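Ethanolamine kinase Pv091845 (Plasmodium vivax, PDB 2QG7) probably catalyses the phosphorylation of ethanolamine, the first step in making phosphatidylethanolamine from ethanolamine. Local coordinates at residues P233-N238 with S355-R360; Y50-S55 with E84-I89; Q133-I138 with E180-G185; A259-L264 with Q428-S433; K68-L73 with M95-K100. All blocks are in the same frame, centred on the assembly; numbering follows the deposited sequence.

How the contacts relate
The five contacts divide between the lobes of a protein-kinase-like fold. Contacts 2, 3 and 5 lie in the N-terminal lobe: contacts 2 and 5 share helix 84-98, their centres about 15 Å apart, and contact 5 touches contact 3 where Ile-138 CD1 packs 4.0 Å from Met-95 SD, so helix 84-98 rests on the five-stranded sheet. Contacts 1 and 4 belong to the helical C-terminal lobe, centres about 26 Å apart, and their segments alternate along the chain. The active site is expected between the lobes, as in related kinases. Contact 3 lies where the chain leaves strand 177-181, its centre about 30 Å from that of contact 1, whose segment 355-360 follows the DFG-like Asp-Phe-Glu sequence.

Contact 1 (P233-N238 with S355-R360); sequences PSFLWN and SCPMER
The loop leading into helix 236-251 runs beside strand 356-359, with Ser-234 CA 4.5 Å from Met-358 CA, and Phe-235 N donates a 2.8 Å hydrogen bond to Pro-357 O almost along the C=O axis. This is C-terminal-lobe packing of the kinase-like fold: strand 356-359 pairs antiparallel with strand 290-293. Next to that bond, Pro-357 CD sits over one face of the Phe-235 ring, 3.9 Å from the ring centroid, a CH-pi contact displaced toward the rim. Cys-356 SG approaches the same ring obliquely and touches Phe-235 CB at 3.6 Å. Met-358, extended beyond CG, crosses Leu-236 at about a right angle, its SD 3.8 Å from Leu-236 CB. Ser-234 OG, anti to its own backbone N (chi1 176°), does two jobs: it accepts a capping bond from Leu-236 N at the helix start and donates to Glu-359. The Glu-359 chain, bent at chi2 (87°), turns both carboxylate oxygens to this loop. Glu-359 OE1 takes the very short 2.5 Å bond from Ser-234 OG, from above the carboxylate plane, while the syn lone pair of OE2 of the same residue receives Trp-237 NE1 at 3.0 Å, with indole and carboxylate planes 87° apart.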
# COMPACT_ATOMS: atom_id res chain seq x y z
N PRO D 233 32.44 4.84 15.47
CA PRO D 233 31.45 5.33 14.52
C PRO D 233 30.08 4.60 14.58
O PRO D 233 29.93 3.57 15.26
CB PRO D 233 32.15 5.11 13.17
CG PRO D 233 32.83 3.70 13.38
CD PRO D 233 33.13 3.65 14.92
N SER D 234 29.09 5.20 13.89
CA SER D 234 27.77 4.64 13.70
C SER D 234 27.84 3.56 12.63
O SER D 234 28.66 3.63 11.69
CB SER D 234 26.80 5.75 13.29
OG SER D 234 25.49 5.25 12.98
N PHE D 235 26.98 2.54 12.77
CA PHE D 235 26.90 1.43 11.83
C PHE D 235 25.77 1.66 10.80
O PHE D 235 25.57 0.83 9.91
CB PHE D 235 26.66 0.13 12.59
CG PHE D 235 27.91 -0.56 13.06
CD1 PHE D 235 28.10 -1.90 12.78
CD2 PHE D 235 28.88 0.11 13.78
CE1 PHE D 235 29.26 -2.56 13.23
CE2 PHE D 235 30.03 -0.54 14.20
CZ PHE D 235 30.21 -1.87 13.93
N LEU D 236 25.06 2.77 10.95
CA LEU D 236 23.85 3.06 10.22
C LEU D 236 24.08 3.34 8.74
O LEU D 236 23.41 2.75 7.88
CB LEU D 236 23.11 4.23 10.89
CG LEU D 236 21.86 4.89 10.32
CD1 LEU D 236 20.73 3.87 9.97
CD2 LEU D 236 21.38 5.91 11.33
N TRP D 237 25.03 4.23 8.46
CA TRP D 237 25.29 4.68 7.10
C TRP D 237 26.03 3.64 6.29
O TRP D 237 25.86 3.56 5.09
CB TRP D 237 26.04 6.01 7.12
CG TRP D 237 25.46 6.91 8.11
CD1 TRP D 237 26.00 7.25 9.31
CD2 TRP D 237 24.18 7.57 8.04
NE1 TRP D 237 25.16 8.10 9.98
CE2 TRP D 237 24.03 8.31 9.23
CE3 TRP D 237 23.15 7.60 7.08
CZ2 TRP D 237 22.91 9.07 9.50
CZ3 TRP D 237 22.05 8.36 7.34
CH2 TRP D 237 21.93 9.10 8.54
N ASN D 238 26.87 2.87 6.96
CA ASN D 238 27.48 1.70 6.36
C ASN D 238 26.43 0.69 5.90
O ASN D 238 26.62 0.02 4.90
CB ASN D 238 28.40 1.03 7.39
CG ASN D 238 29.18 -0.16 6.81
OD1 ASN D 238 30.19 0.02 6.11
ND2 ASN D 238 28.71 -1.38 7.13
N SER D 355 20.77 -5.26 15.93
CA SER D 355 21.44 -4.48 16.98
C SER D 355 22.89 -4.19 16.71
O SER D 355 23.70 -5.09 16.45
CB SER D 355 21.28 -5.14 18.33
OG SER D 355 19.91 -5.16 18.66
N CYS D 356 23.21 -2.90 16.76
CA CYS D 356 24.57 -2.43 16.57
C CYS D 356 24.62 -0.99 17.00
O CYS D 356 23.59 -0.41 17.39
CB CYS D 356 25.03 -2.59 15.13
SG CYS D 356 23.91 -1.84 13.92
N PRO D 357 25.83 -0.43 17.06
CA PRO D 357 25.98 0.97 17.47
C PRO D 357 25.49 1.98 16.42
O PRO D 357 26.01 2.03 15.34
CB PRO D 357 27.49 1.09 17.72
CG PRO D 357 28.00 -0.37 17.78
CD PRO D 357 27.13 -1.11 16.87
N MET D 358 24.48 2.75 16.76
CA MET D 358 23.96 3.78 15.86
C MET D 358 23.61 4.98 16.71
O MET D 358 23.60 4.87 17.92
CB MET D 358 22.68 3.27 15.17
CG MET D 358 22.88 2.19 14.15
SD MET D 358 21.40 1.79 13.19
CE MET D 358 22.07 0.49 12.16
N GLU D 359 23.26 6.08 16.05
CA GLU D 359 22.66 7.24 16.67
C GLU D 359 21.42 6.85 17.44
O GLU D 359 20.57 6.12 16.94
CB GLU D 359 22.28 8.26 15.59
CG GLU D 359 23.47 8.95 14.89
CD GLU D 359 24.02 8.21 13.70
OE1 GLU D 359 23.77 6.97 13.55
OE2 GLU D 359 24.72 8.85 12.86
N ARG D 360 21.30 7.35 18.67
CA ARG D 360 20.18 7.06 19.53
C ARG D 360 18.90 7.57 18.97
O ARG D 360 17.81 7.06 19.31
CB ARG D 360 20.41 7.60 20.97
CG ARG D 360 20.65 9.11 21.08
CD ARG D 360 20.25 9.66 22.43
NE ARG D 360 20.31 11.14 22.49
CZ ARG D 360 20.11 11.90 23.58
NH1 ARG D 360 19.84 11.35 24.77
NH2 ARG D 360 20.19 13.24 23.49

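Contact 2 (Y50-S55 with E84-I89); sequences YPITES and EKTLYI
The charged part of this contact is a single long salt bridge at its solvent-facing side: Glu-54 OE1 stands 3.5 Å from Lys-85 NZ. Both side chains have CG anti to the backbone N and run extended, so each reaches across with its full length and the two cross obliquely. Lys-85 CE lies as close to Glu-54 OE1 as the ammonium does, also at 3.5 Å, so the carboxylate rests partly against the lysine's aliphatic end. Arg-58 makes a further weak, long ion pair with the same OE1, so the acidic group probably sits in a favourable positive field.

The van der Waals part is built round Thr-86, which projects from the helix at the loop. Thr-86 CG2, anti to the backbone N, presses on backbone carbonyls, 3.3 Å from Thr-53 O and 3.5 Å from Ile-52 O. Thr-86 OG1 meets Glu-54 CB at 3.7 Å. One turn on, Ile-89 CD1 touches Glu-54 CG at 3.8 Å, the two chains crossing at about a right angle, so the methylene part of Glu-54 is packed while its tip takes the charge.

No hydrogen bond joins the two segments; Ile-52 is instead paired through its backbone with Val-80 and Glu-82. The arrangement is an irregular loop ahead of helix 65-75, laid against helix 84-98, which packs on the edge strand 112-116 of the kinase-like N-lobe sheet.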
# COMPACT_ATOMS: atom_id res chain seq x y z
N TYR D 50 12.83 -27.99 -3.27
CA TYR D 50 12.62 -26.91 -2.23
C TYR D 50 12.67 -27.37 -0.76
O TYR D 50 13.67 -27.13 -0.08
CB TYR D 50 11.35 -26.07 -2.50
CG TYR D 50 11.62 -24.72 -3.12
CD1 TYR D 50 11.27 -24.45 -4.45
CD2 TYR D 50 12.24 -23.70 -2.38
CE1 TYR D 50 11.53 -23.22 -5.03
CE2 TYR D 50 12.50 -22.46 -2.95
CZ TYR D 50 12.14 -22.23 -4.27
OH TYR D 50 12.39 -21.00 -4.85
N PRO D 51 11.59 -28.03 -0.27
CA PRO D 51 11.59 -28.24 1.18
C PRO D 51 12.36 -29.49 1.62
O PRO D 51 12.68 -30.35 0.79
CB PRO D 51 10.11 -28.38 1.50
CG PRO D 51 9.51 -29.04 0.27
CD PRO D 51 10.40 -28.63 -0.92
N ILE D 52 12.67 -29.55 2.92
CA ILE D 52 13.17 -30.76 3.57
C ILE D 52 11.96 -31.68 3.83
O ILE D 52 10.88 -31.22 4.28
CB ILE D 52 13.91 -30.44 4.91
CG1 ILE D 52 15.13 -29.54 4.66
CG2 ILE D 52 14.35 -31.71 5.62
CD1 ILE D 52 15.53 -28.69 5.82
N THR D 53 12.16 -32.98 3.57
CA THR D 53 11.11 -33.98 3.67
C THR D 53 11.23 -34.78 4.95
O THR D 53 12.29 -34.81 5.54
CB THR D 53 11.20 -34.91 2.45
OG1 THR D 53 10.99 -34.09 1.28
CG2 THR D 53 10.11 -36.02 2.50
N GLU D 54 10.13 -35.41 5.36
CA GLU D 54 10.13 -36.36 6.46
C GLU D 54 11.05 -37.57 6.19
O GLU D 54 11.67 -38.11 7.13
CB GLU D 54 8.71 -36.83 6.73
CG GLU D 54 8.57 -37.69 7.99
CD GLU D 54 7.18 -38.29 8.17
OE1 GLU D 54 7.09 -39.30 8.91
OE2 GLU D 54 6.18 -37.76 7.59
N SER D 55 11.12 -38.00 4.92
CA SER D 55 12.01 -39.08 4.51
C SER D 55 13.47 -38.63 4.40
O SER D 55 14.37 -39.46 4.52
CB SER D 55 11.54 -39.68 3.18
OG SER D 55 10.33 -40.43 3.34
N GLU D 84 4.77 -29.20 9.24
CA GLU D 84 5.01 -28.97 10.67
C GLU D 84 5.64 -30.18 11.37
O GLU D 84 6.38 -30.01 12.33
CB GLU D 84 3.69 -28.62 11.35
CG GLU D 84 3.83 -27.77 12.61
CD GLU D 84 2.52 -27.04 12.99
OE1 GLU D 84 2.06 -27.19 14.16
OE2 GLU D 84 1.96 -26.31 12.12
N LYS D 85 5.35 -31.38 10.88
CA LYS D 85 5.84 -32.62 11.49
C LYS D 85 7.33 -32.87 11.17
O LYS D 85 8.10 -33.39 12.01
CB LYS D 85 4.99 -33.80 11.01
CG LYS D 85 5.42 -35.14 11.60
CD LYS D 85 4.66 -36.28 10.98
CE LYS D 85 5.29 -37.62 11.45
NZ LYS D 85 4.36 -38.79 11.06
N THR D 86 7.71 -32.51 9.94
CA THR D 86 9.11 -32.55 9.51
C THR D 86 9.97 -31.54 10.31
O THR D 86 11.10 -31.86 10.69
CB THR D 86 9.24 -32.35 7.97
OG1 THR D 86 8.32 -33.20 7.28
CG2 THR D 86 10.66 -32.69 7.49
N LEU D 87 9.41 -30.36 10.56
CA LEU D 87 10.03 -29.32 11.40
C LEU D 87 10.38 -29.83 12.79
O LEU D 87 11.55 -29.76 13.21
CB LEU D 87 9.10 -28.11 11.50
CG LEU D 87 9.45 -27.04 12.53
CD1 LEU D 87 10.74 -26.30 12.12
CD2 LEU D 87 8.30 -26.08 12.66
N TYR D 88 9.36 -30.38 13.47
CA TYR D 88 9.46 -30.94 14.80
C TYR D 88 10.45 -32.09 14.90
O TYR D 88 11.09 -32.27 15.94
CB TYR D 88 8.09 -31.39 15.32
CG TYR D 88 7.06 -30.29 15.45
CD1 TYR D 88 5.70 -30.58 15.43
CD2 TYR D 88 7.43 -28.95 15.59
CE1 TYR D 88 4.73 -29.56 15.56
CE2 TYR D 88 6.47 -27.92 15.71
CZ TYR D 88 5.13 -28.24 15.69
OH TYR D 88 4.20 -27.23 15.80
N ILE D 89 10.56 -32.89 13.84
CA ILE D 89 11.57 -33.96 13.79
C ILE D 89 12.98 -33.34 13.72
O ILE D 89 13.91 -33.79 14.41
CB ILE D 89 11.35 -34.91 12.58
CG1 ILE D 89 10.02 -35.67 12.70
CG2 ILE D 89 12.51 -35.89 12.40
CD1 ILE D 89 9.48 -36.21 11.37

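Contact 3 (Q133-I138 with E180-G185); sequences QAKYLI and EEFMDG
Leu-137 O is gripped by one bond, and a very straight one: Glu-180 N donates to it at 2.9 Å with an N-H...O angle of 174°, in the plane of the carbonyl. The return bond, Leu-137 N to Glu-180 O, is 2.8 Å long but more bent, at 134°. Together they make Leu-137 and Glu-180 an antiparallel hydrogen-bonded pair. Next comes Tyr-136 with Glu-181, a non-hydrogen-bonded pair; at the following step a water donates to Lys-135 O over a very short 2.4 Å and accepts from Phe-182 N at 3.3 Å.

The pairing is between strands 136-141 and 177-181 in the five-stranded antiparallel sheet of a kinase-like N-terminal lobe. Past Glu-181 the chain leaves the sheet at a position consistent with the hinge between the lobes in related kinases.

Leu-137 and Glu-180 lie side by side on one face of the sheet, pointing the same way. Glu-180 has CG in the crowded position between the backbone N and the carbonyl carbon, yet runs extended from there, and OE2 comes 3.1 Å from Leu-137 CD2. Its charge is met by two arginines, Arg-139 at OE2 and Arg-178 at OE1. Farther along, Phe-182 and Lys-135 also run alongside each other: the lysine methylenes flank the ring obliquely, Lys-135 CB being 3.7 Å from Phe-182 CD2, while Leu-137 CD1 faces the ring edge, 4.5 Å from Phe-182 CD1.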
# COMPACT_ATOMS: atom_id res chain seq x y z
N GLN D 133 10.00 -29.92 33.58
CA GLN D 133 9.12 -28.73 33.49
C GLN D 133 9.91 -27.44 33.16
O GLN D 133 9.79 -26.41 33.86
CB GLN D 133 8.27 -28.59 34.77
CG GLN D 133 7.03 -27.70 34.60
CD GLN D 133 5.80 -28.49 34.18
OE1 GLN D 133 5.86 -29.37 33.31
NE2 GLN D 133 4.66 -28.17 34.80
N ALA D 134 10.72 -27.52 32.10
CA ALA D 134 11.62 -26.43 31.71
C ALA D 134 11.50 -26.17 30.20
O ALA D 134 11.43 -27.12 29.40
CB ALA D 134 13.06 -26.76 32.09
N LYS D 135 11.48 -24.88 29.83
CA LYS D 135 11.21 -24.49 28.46
C LYS D 135 12.41 -23.86 27.76
O LYS D 135 13.11 -23.02 28.34
CB LYS D 135 9.97 -23.60 28.39
CG LYS D 135 8.75 -24.24 29.15
CD LYS D 135 7.51 -23.32 28.92
CE LYS D 135 6.31 -23.95 29.73
NZ LYS D 135 5.00 -23.12 29.29
N TYR D 136 12.65 -24.31 26.53
CA TYR D 136 13.70 -23.77 25.65
C TYR D 136 13.05 -23.22 24.39
O TYR D 136 11.85 -23.36 24.19
CB TYR D 136 14.76 -24.83 25.32
CG TYR D 136 15.37 -25.49 26.55
CD1 TYR D 136 14.83 -26.66 27.09
CD2 TYR D 136 16.49 -24.93 27.18
CE1 TYR D 136 15.38 -27.25 28.24
CE2 TYR D 136 17.04 -25.51 28.32
CZ TYR D 136 16.49 -26.66 28.84
OH TYR D 136 17.06 -27.23 29.95
N LEU D 137 13.86 -22.58 23.55
CA LEU D 137 13.38 -21.99 22.30
C LEU D 137 14.37 -22.32 21.18
O LEU D 137 15.60 -22.16 21.36
CB LEU D 137 13.22 -20.47 22.46
CG LEU D 137 12.57 -19.64 21.35
CD1 LEU D 137 11.09 -19.98 21.23
CD2 LEU D 137 12.73 -18.14 21.62
N ILE D 138 13.85 -22.80 20.05
CA ILE D 138 14.72 -23.02 18.91
C ILE D 138 14.44 -21.94 17.88
O ILE D 138 13.29 -21.68 17.51
CB ILE D 138 14.57 -24.43 18.29
CG1 ILE D 138 14.86 -25.51 19.32
CG2 ILE D 138 15.50 -24.58 17.08
CD1 ILE D 138 14.63 -26.92 18.82
N GLU D 180 17.97 -21.09 22.59
CA GLU D 180 17.96 -19.97 23.52
C GLU D 180 16.89 -20.15 24.58
O GLU D 180 16.00 -21.00 24.47
CB GLU D 180 17.81 -18.63 22.76
CG GLU D 180 16.49 -18.47 22.02
CD GLU D 180 16.41 -17.22 21.12
OE1 GLU D 180 17.34 -16.94 20.35
OE2 GLU D 180 15.37 -16.53 21.17
N GLU D 181 17.01 -19.33 25.62
CA GLU D 181 16.16 -19.36 26.81
C GLU D 181 14.79 -18.85 26.45
O GLU D 181 14.64 -17.79 25.84
CB GLU D 181 16.77 -18.45 27.88
CG GLU D 181 16.24 -18.65 29.27
CD GLU D 181 16.83 -17.67 30.30
OE1 GLU D 181 16.03 -17.07 31.05
OE2 GLU D 181 18.08 -17.51 30.38
N PHE D 182 13.78 -19.63 26.84
CA PHE D 182 12.41 -19.24 26.63
C PHE D 182 12.03 -18.16 27.63
O PHE D 182 12.37 -18.24 28.83
CB PHE D 182 11.47 -20.44 26.75
CG PHE D 182 10.01 -20.10 26.64
CD1 PHE D 182 9.42 -19.89 25.39
CD2 PHE D 182 9.22 -20.01 27.78
CE1 PHE D 182 8.05 -19.57 25.29
CE2 PHE D 182 7.86 -19.70 27.69
CZ PHE D 182 7.27 -19.47 26.45
N MET D 183 11.32 -17.15 27.13
CA MET D 183 10.75 -16.13 27.99
C MET D 183 9.24 -16.07 27.77
O MET D 183 8.76 -15.92 26.64
CB MET D 183 11.41 -14.79 27.69
CG MET D 183 11.01 -13.65 28.64
SD MET D 183 11.60 -12.01 28.06
CE MET D 183 10.81 -11.93 26.44
N ASP D 184 8.48 -16.19 28.85
CA ASP D 184 7.02 -16.07 28.80
C ASP D 184 6.59 -14.60 28.60
O ASP D 184 7.36 -13.68 28.88
CB ASP D 184 6.42 -16.62 30.09
CG ASP D 184 5.31 -17.64 29.84
OD1 ASP D 184 4.38 -17.34 29.03
OD2 ASP D 184 5.38 -18.73 30.48
N GLY D 185 5.36 -14.41 28.12
CA GLY D 185 4.81 -13.08 27.86
C GLY D 185 4.17 -12.98 26.48
O GLY D 185 4.23 -13.91 25.69
O HOH W 1 15.10 -21.80 28.92

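Contact 4 (A259-L264 with Q428-S433); sequences AKANIL and QGMHSS
Two bends in Met-430, at chi2 (-58°) and at chi3 (93°), fold its thioether back from the end of helix 413-430 onto the turn at 259-262. Met-430 SD then lies 3.6 Å from Ala-261 CA and 3.9 Å from Leu-264 CD1, which it meets tip to tip. Met-430 CE lies 3.4 Å from Lys-260 O and 4.0 Å from Ile-263 CG2. A type I beta turn from Ala-259 to Asn-262 sets Lys-260 and Ala-261, and the start of the short helix 262-265 adds Ile-263 and Leu-264. Lys-260 runs straight until chi4 (77°), its CD over the helix end 3.3 Å from Gly-429 O and its CE 3.5 Å from Ser-432 OG. The contact ties the end of helix 413-430 to the segment after helix 236-251 in the C-terminal lobe. It also lies at the dimer interface, where Lys-260 packs on Pro-452 and Ile-263 on Thr-447 of the second subunit. With no hydrogen bond between the segments, cohesion is van der Waals, the thioether resting on Ala-261, Ile-263, Leu-264 and the Lys-260 carbonyl. The lysine methylenes do the touching; the ammonium lies a little beyond, so any helix-dipole effect on it is probably weak.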
# COMPACT_ATOMS: atom_id res chain seq x y z
N ALA D 259 10.85 -10.44 -14.49
CA ALA D 259 11.76 -10.65 -13.36
C ALA D 259 11.44 -9.76 -12.16
O ALA D 259 10.90 -8.65 -12.28
CB ALA D 259 13.20 -10.44 -13.81
N LYS D 260 11.79 -10.28 -10.98
CA LYS D 260 11.63 -9.55 -9.70
C LYS D 260 12.34 -8.21 -9.64
O LYS D 260 11.83 -7.29 -9.02
CB LYS D 260 12.12 -10.40 -8.54
CG LYS D 260 11.26 -11.60 -8.28
CD LYS D 260 11.90 -12.36 -7.14
CE LYS D 260 11.39 -13.78 -7.06
NZ LYS D 260 12.07 -14.58 -8.12
N ALA D 261 13.49 -8.09 -10.29
CA ALA D 261 14.30 -6.87 -10.29
C ALA D 261 13.77 -5.70 -11.13
O ALA D 261 14.39 -4.63 -11.13
CB ALA D 261 15.70 -7.21 -10.69
N ASN D 262 12.65 -5.87 -11.84
CA ASN D 262 12.09 -4.82 -12.70
C ASN D 262 11.56 -3.60 -11.94
O ASN D 262 11.47 -2.52 -12.51
CB ASN D 262 10.98 -5.37 -13.61
CG ASN D 262 11.52 -6.14 -14.80
OD1 ASN D 262 12.41 -5.69 -15.49
ND2 ASN D 262 10.96 -7.29 -15.05
N ILE D 263 11.20 -3.80 -10.67
CA ILE D 263 10.80 -2.70 -9.75
C ILE D 263 11.95 -1.73 -9.47
O ILE D 263 11.74 -0.53 -9.26
CB ILE D 263 10.18 -3.26 -8.42
CG1 ILE D 263 9.52 -2.14 -7.60
CG2 ILE D 263 11.22 -4.08 -7.60
CD1 ILE D 263 8.56 -1.22 -8.43
N LEU D 264 13.18 -2.23 -9.51
CA LEU D 264 14.33 -1.41 -9.23
C LEU D 264 14.60 -0.40 -10.33
O LEU D 264 15.13 0.69 -10.08
CB LEU D 264 15.59 -2.29 -9.03
CG LEU D 264 15.53 -3.42 -8.01
CD1 LEU D 264 16.91 -4.00 -7.90
CD2 LEU D 264 15.00 -2.99 -6.63
N GLN D 428 15.23 -8.09 0.03
CA GLN D 428 14.56 -9.32 0.40
C GLN D 428 13.61 -9.83 -0.68
O GLN D 428 13.45 -11.04 -0.84
CB GLN D 428 13.82 -9.12 1.73
CG GLN D 428 14.73 -8.72 2.85
CD GLN D 428 15.49 -9.89 3.44
OE1 GLN D 428 15.09 -10.44 4.46
NE2 GLN D 428 16.60 -10.27 2.81
N GLY D 429 12.95 -8.89 -1.36
CA GLY D 429 12.08 -9.20 -2.46
C GLY D 429 12.77 -9.75 -3.71
O GLY D 429 12.11 -10.34 -4.56
N MET D 430 14.08 -9.55 -3.83
CA MET D 430 14.86 -10.14 -4.93
C MET D 430 15.08 -11.64 -4.75
O MET D 430 15.11 -12.40 -5.73
CB MET D 430 16.23 -9.46 -5.10
CG MET D 430 16.19 -7.96 -5.37
SD MET D 430 15.28 -7.37 -6.83
CE MET D 430 13.64 -7.01 -6.20
N HIS D 431 15.23 -12.05 -3.48
CA HIS D 431 15.53 -13.45 -3.13
C HIS D 431 14.44 -13.91 -2.19
O HIS D 431 14.69 -14.18 -1.00
CB HIS D 431 16.92 -13.57 -2.49
CG HIS D 431 18.01 -12.88 -3.26
ND1 HIS D 431 18.57 -13.41 -4.40
CD2 HIS D 431 18.63 -11.68 -3.06
CE1 HIS D 431 19.49 -12.58 -4.87
NE2 HIS D 431 19.55 -11.52 -4.07
N SER D 432 13.23 -13.98 -2.73
CA SER D 432 12.01 -14.08 -1.92
C SER D 432 11.54 -15.51 -1.58
O SER D 432 11.28 -16.36 -2.49
CB SER D 432 10.87 -13.26 -2.53
OG SER D 432 10.38 -13.89 -3.73
N SER D 433 11.43 -15.75 -0.27
CA SER D 433 10.92 -17.00 0.29
C SER D 433 10.26 -16.72 1.66
O SER D 433 9.52 -15.73 1.85
CB SER D 433 12.06 -18.02 0.43
OG SER D 433 13.26 -17.39 0.98

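Contact 5 (K68-L73 with M95-K100); sequences KAKELL and MLHYGK
This is helix-to-helix side-chain packing at the outer part of the N-terminal lobe of the kinase-like fold, where helix 65-75 lies against the last turn of helix 84-98. The backbones come closest at Lys-70 and His-97, whose CA atoms are 6.0 Å apart, and no hydrogen bond crosses between the segments. Helix 84-98 widens here into a pi-type turn at 95-98. On the apolar side Ala-69 CB meets Leu-96 CD2 at 3.7 Å, a small methyl against a leucine branch. Leu-73 reaches in one turn later; its CD1 touches His-97 CB at 3.8 Å, and the same methyl lies 3.8 Å from Tyr-98 CE1, met tip to tip and obliquely to the phenol ring. That ring is stacked in turn on Phe-174 of the neighbouring sheet. His-97 projects with CG anti to the backbone N (chi1 177°), which turns its imidazole toward helix 65-75, with Leu-73 CD1 near its plane at the edge. Lys-70 crosses one face of the imidazole. Bending at chi3 (-80°) keeps its chain close, with Lys-70 CE 3.5 Å from His-97 NE2, while Lys-70 CG sits 3.8 Å from the His-97 ring centroid, 22° off the normal, as a CH-pi contact.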
# COMPACT_ATOMS: atom_id res chain seq x y z
N LYS D 68 23.52 -40.29 13.43
CA LYS D 68 22.65 -39.98 12.28
C LYS D 68 21.95 -38.63 12.36
O LYS D 68 21.75 -37.98 11.33
CB LYS D 68 21.61 -41.08 12.03
CG LYS D 68 22.16 -42.34 11.37
CD LYS D 68 22.62 -42.09 9.96
CE LYS D 68 23.48 -43.24 9.45
NZ LYS D 68 23.49 -43.18 7.91
N ALA D 69 21.56 -38.23 13.58
CA ALA D 69 20.93 -36.93 13.80
C ALA D 69 21.96 -35.83 13.57
O ALA D 69 21.64 -34.77 13.03
CB ALA D 69 20.38 -36.84 15.18
N LYS D 70 23.20 -36.13 13.97
CA LYS D 70 24.34 -35.26 13.74
C LYS D 70 24.53 -34.94 12.25
O LYS D 70 24.50 -33.77 11.89
CB LYS D 70 25.61 -35.86 14.34
CG LYS D 70 26.84 -34.95 14.29
CD LYS D 70 28.09 -35.70 14.73
CE LYS D 70 28.20 -35.79 16.28
NZ LYS D 70 29.41 -36.55 16.78
N GLU D 71 24.70 -35.97 11.41
CA GLU D 71 24.89 -35.75 9.95
C GLU D 71 23.66 -35.28 9.16
O GLU D 71 23.79 -34.68 8.08
CB GLU D 71 25.59 -36.95 9.26
CG GLU D 71 24.97 -38.31 9.54
CD GLU D 71 25.81 -39.48 9.04
OE1 GLU D 71 26.29 -40.27 9.91
OE2 GLU D 71 25.98 -39.63 7.79
N LEU D 72 22.46 -35.54 9.69
CA LEU D 72 21.22 -35.02 9.08
C LEU D 72 21.02 -33.53 9.34
O LEU D 72 20.46 -32.83 8.51
CB LEU D 72 19.96 -35.81 9.53
CG LEU D 72 19.82 -37.30 9.12
CD1 LEU D 72 18.63 -37.98 9.83
CD2 LEU D 72 19.77 -37.46 7.59
N LEU D 73 21.49 -33.07 10.50
CA LEU D 73 21.46 -31.64 10.85
C LEU D 73 22.42 -30.83 10.02
O LEU D 73 22.15 -29.66 9.74
CB LEU D 73 21.77 -31.42 12.33
CG LEU D 73 20.65 -31.73 13.32
CD1 LEU D 73 21.21 -31.79 14.75
CD2 LEU D 73 19.55 -30.73 13.23
N MET D 95 17.72 -30.76 19.53
CA MET D 95 17.78 -31.05 20.96
C MET D 95 18.66 -32.26 21.31
O MET D 95 19.21 -32.36 22.42
CB MET D 95 16.36 -31.24 21.54
CG MET D 95 15.49 -29.95 21.56
SD MET D 95 16.28 -28.41 22.17
CE MET D 95 16.76 -28.82 23.90
N LEU D 96 18.77 -33.20 20.39
CA LEU D 96 19.52 -34.42 20.65
C LEU D 96 21.03 -34.19 20.52
O LEU D 96 21.81 -34.72 21.32
CB LEU D 96 19.04 -35.55 19.72
CG LEU D 96 19.70 -36.95 19.75
CD1 LEU D 96 19.48 -37.70 21.09
CD2 LEU D 96 19.19 -37.76 18.58
N HIS D 97 21.44 -33.41 19.51
CA HIS D 97 22.85 -33.18 19.22
C HIS D 97 23.32 -31.86 19.83
O HIS D 97 24.20 -31.84 20.70
CB HIS D 97 23.09 -33.20 17.70
CG HIS D 97 24.51 -32.91 17.30
ND1 HIS D 97 24.84 -31.98 16.33
CD2 HIS D 97 25.69 -33.41 17.76
CE1 HIS D 97 26.15 -31.92 16.21
NE2 HIS D 97 26.69 -32.78 17.06
N TYR D 98 22.72 -30.76 19.38
CA TYR D 98 23.14 -29.41 19.81
C TYR D 98 22.83 -29.13 21.29
O TYR D 98 23.69 -28.63 22.03
CB TYR D 98 22.53 -28.35 18.88
CG TYR D 98 23.13 -28.33 17.49
CD1 TYR D 98 22.31 -28.39 16.35
CD2 TYR D 98 24.53 -28.25 17.31
CE1 TYR D 98 22.87 -28.37 15.05
CE2 TYR D 98 25.10 -28.22 16.01
CZ TYR D 98 24.26 -28.29 14.89
OH TYR D 98 24.81 -28.27 13.61
N GLY D 99 21.60 -29.47 21.70
CA GLY D 99 21.13 -29.27 23.05
C GLY D 99 21.20 -30.53 23.89
O GLY D 99 20.27 -30.85 24.62
N LYS D 100 22.33 -31.23 23.78
CA LYS D 100 22.54 -32.51 24.47
C LYS D 100 22.72 -32.33 25.97
O LYS D 100 22.26 -33.17 26.76
CB LYS D 100 23.74 -33.25 23.86
CG LYS D 100 24.98 -32.38 23.73
CD LYS D 100 26.20 -33.20 23.37
CE LYS D 100 27.49 -32.37 23.58
NZ LYS D 100 28.72 -33.13 23.15